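Local structure of ABC transporter, periplasmic solute-binding protein (Rhizobium meliloti, 4WED) at residues Ile60-Phe65 and Pro168-Ser173. The protein probably serves as the periplasmic solute-binding component of an ABC transporter, in a family generally linked to the uptake of peptides or nickel. Numbering follows the deposited sequence.
Sequences IQDLMF and PTRFLS. With NA (sodium ion), chain B.
R170 reaches out from its loop to D62 and F65, in a periplasmic binding protein of the solute-binding protein 5 family, and illustrates how one arginine can tie a loop to the segment 60-65, which carries a metal ligand. The side chain, extended from CG to NE, carries the guanidinium past F65 to D62, where NH1 grips two acceptors. D62 OD1 lies 2.9 Å from R170 NH1, in the guanidinium plane, and offers its anti lone pair in a nearly straight salt bridge (161°). The carbonyl oxygen F65 O takes the second bond from R170 NH1 at 3.1 Å, more bent, with the donor above the carbonyl plane. Y165 O accepts from R170 NE and S164 O from R170 NH2, so the buried guanidinium has partners on all three nitrogens. An alanine in place of R170 would probably leave D62 OD1 and F65 O without the donor they share, and the sodium-binding carboxylate without its neighbouring positive charge. Nearer the backbone, R170 CB packs on F65 CB at 3.8 Å. F171 O lies in the plane of the F65 ring at its edge, nearest CD1 (3.6 Å), and L172 CD1 packs 4.0 Å from F65 CE1, while M64 CG covers one face. D515 helps bind the sodium ion, which D62 chelates through D62 OD2 at 2.3 Å and D62 OD1 at 2.7 Å.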
loop_
_atom_site.group_PDB
_atom_site.type_symbol
_atom_site.label_atom_id
_atom_site.label_comp_id
_atom_site.label_asym_id
_atom_site.label_seq_id
_atom_site.Cartn_x
_atom_site.Cartn_y
_atom_site.Cartn_z
ATOM N N ILE A 60 -2.723 12.934 8.781
ATOM C CA ILE A 60 -3.251 13.997 9.660
ATOM C C ILE A 60 -4.723 13.848 9.823
ATOM O O ILE A 60 -5.229 13.959 10.939
ATOM C CB ILE A 60 -3.029 15.413 9.075
ATOM C CG1 ILE A 60 -1.535 15.691 8.837
ATOM C CG2 ILE A 60 -3.587 16.488 9.995
ATOM C CD1 ILE A 60 -0.639 15.593 10.064
ATOM N N GLN A 61 -5.400 13.528 8.734
ATOM C CA GLN A 61 -6.833 13.287 8.727
ATOM C C GLN A 61 -7.148 12.127 9.636
ATOM O O GLN A 61 -8.142 12.117 10.324
ATOM C CB GLN A 61 -7.313 12.999 7.315
ATOM C CG GLN A 61 -7.646 14.235 6.521
ATOM C CD GLN A 61 -7.552 14.023 5.041
ATOM O OE1 GLN A 61 -6.617 13.435 4.547
ATOM N NE2 GLN A 61 -8.531 14.508 4.325
ATOM N N ASP A 62 -6.257 11.156 9.647
ATOM C CA ASP A 62 -6.415 9.969 10.452
ATOM C C ASP A 62 -6.419 10.276 11.935
ATOM O O ASP A 62 -6.865 9.474 12.728
ATOM C CB ASP A 62 -5.342 8.963 10.094
ATOM C CG ASP A 62 -5.485 7.682 10.834
ATOM O OD1 ASP A 62 -6.577 7.122 10.910
ATOM O OD2 ASP A 62 -4.477 7.229 11.349
ATOM N N LEU A 63 -5.892 11.433 12.300
ATOM C CA LEU A 63 -5.900 11.906 13.680
ATOM C C LEU A 63 -7.253 12.174 14.324
ATOM O O LEU A 63 -7.430 11.937 15.491
ATOM C CB LEU A 63 -5.053 13.157 13.791
ATOM C CG LEU A 63 -3.578 12.865 13.665
ATOM C CD1 LEU A 63 -2.831 14.165 13.507
ATOM C CD2 LEU A 63 -3.140 12.121 14.907
HETATM N N MSE A 64 -8.183 12.720 13.568
HETATM C CA MSE A 64 -9.503 13.100 14.077
HETATM C C MSE A 64 -10.636 12.513 13.304
HETATM O O MSE A 64 -11.774 12.578 13.757
HETATM C CB MSE A 64 -9.653 14.641 14.082
HETATM C CG MSE A 64 -9.973 15.253 12.721
HETATM SE SE MSE A 64 -8.373 15.396 11.565
HETATM C CE MSE A 64 -7.512 16.852 12.610
ATOM N N PHE A 65 -10.380 11.979 12.120
ATOM C CA PHE A 65 -11.456 11.349 11.365
ATOM C C PHE A 65 -11.432 9.842 11.524
ATOM O O PHE A 65 -10.375 9.202 11.547
ATOM C CB PHE A 65 -11.487 11.844 9.905
ATOM C CG PHE A 65 -11.782 13.346 9.789
ATOM C CD1 PHE A 65 -13.012 13.866 10.213
ATOM C CD2 PHE A 65 -10.864 14.216 9.249
ATOM C CE1 PHE A 65 -13.299 15.216 10.087
ATOM C CE2 PHE A 65 -11.136 15.575 9.135
ATOM C CZ PHE A 65 -12.354 16.076 9.569
ATOM N N PRO A 168 -12.545 9.066 0.927
ATOM C CA PRO A 168 -13.485 10.033 1.510
ATOM C C PRO A 168 -14.467 9.446 2.516
ATOM O O PRO A 168 -15.481 10.050 2.846
ATOM C CB PRO A 168 -14.286 10.448 0.290
ATOM C CG PRO A 168 -14.436 9.175 -0.458
ATOM C CD PRO A 168 -13.113 8.466 -0.296
ATOM N N THR A 169 -14.125 8.296 3.049
ATOM C CA THR A 169 -15.067 7.481 3.786
ATOM C C THR A 169 -15.296 7.805 5.255
ATOM O O THR A 169 -15.823 6.953 5.986
ATOM C CB THR A 169 -14.556 6.043 3.726
ATOM O OG1 THR A 169 -13.153 6.039 4.043
ATOM C CG2 THR A 169 -14.747 5.539 2.348
ATOM N N ARG A 170 -14.904 8.986 5.714
ATOM C CA ARG A 170 -14.943 9.237 7.153
ATOM C C ARG A 170 -15.911 10.328 7.506
ATOM O O ARG A 170 -16.439 10.972 6.614
ATOM C CB ARG A 170 -13.540 9.466 7.690
ATOM C CG ARG A 170 -12.621 8.329 7.250
ATOM C CD ARG A 170 -11.380 8.229 8.107
ATOM N NE ARG A 170 -10.605 7.061 7.757
ATOM C CZ ARG A 170 -9.513 6.672 8.423
ATOM N NH1 ARG A 170 -9.064 7.384 9.472
ATOM N NH2 ARG A 170 -8.857 5.579 8.046
ATOM N N PHE A 171 -16.105 10.533 8.811
ATOM C CA PHE A 171 -17.271 11.217 9.380
ATOM C C PHE A 171 -17.036 12.578 10.069
ATOM O O PHE A 171 -16.313 12.707 11.101
ATOM C CB PHE A 171 -18.003 10.225 10.279
ATOM C CG PHE A 171 -18.520 9.046 9.504
ATOM C CD1 PHE A 171 -17.688 7.961 9.243
ATOM C CD2 PHE A 171 -19.804 9.060 8.943
ATOM C CE1 PHE A 171 -18.135 6.886 8.493
ATOM C CE2 PHE A 171 -20.253 7.987 8.180
ATOM C CZ PHE A 171 -19.407 6.899 7.940
ATOM N N LEU A 172 -17.674 13.598 9.468
ATOM C CA LEU A 172 -17.511 14.995 9.837
ATOM C C LEU A 172 -18.785 15.457 10.474
ATOM O O LEU A 172 -19.849 15.213 9.937
ATOM C CB LEU A 172 -17.266 15.822 8.574
ATOM C CG LEU A 172 -17.335 17.358 8.651
ATOM C CD1 LEU A 172 -16.149 17.951 9.421
ATOM C CD2 LEU A 172 -17.372 17.936 7.247
ATOM N N SER A 173 -18.691 16.184 11.576
ATOM C CA SER A 173 -19.895 16.660 12.257
ATOM C C SER A 173 -20.803 17.453 11.317
ATOM O O SER A 173 -20.415 18.483 10.793
ATOM C CB SER A 173 -19.520 17.508 13.458
ATOM O OG SER A 173 -20.619 18.250 13.946
HETATM NA NA NA B . -5.170 5.077 11.968
HETATM O O HOH W 1 -7.311 4.349 10.752
HETATM O O HOH W 2 -3.012 5.186 13.105
HETATM O O HOH W 3 -6.297 6.253 13.260
#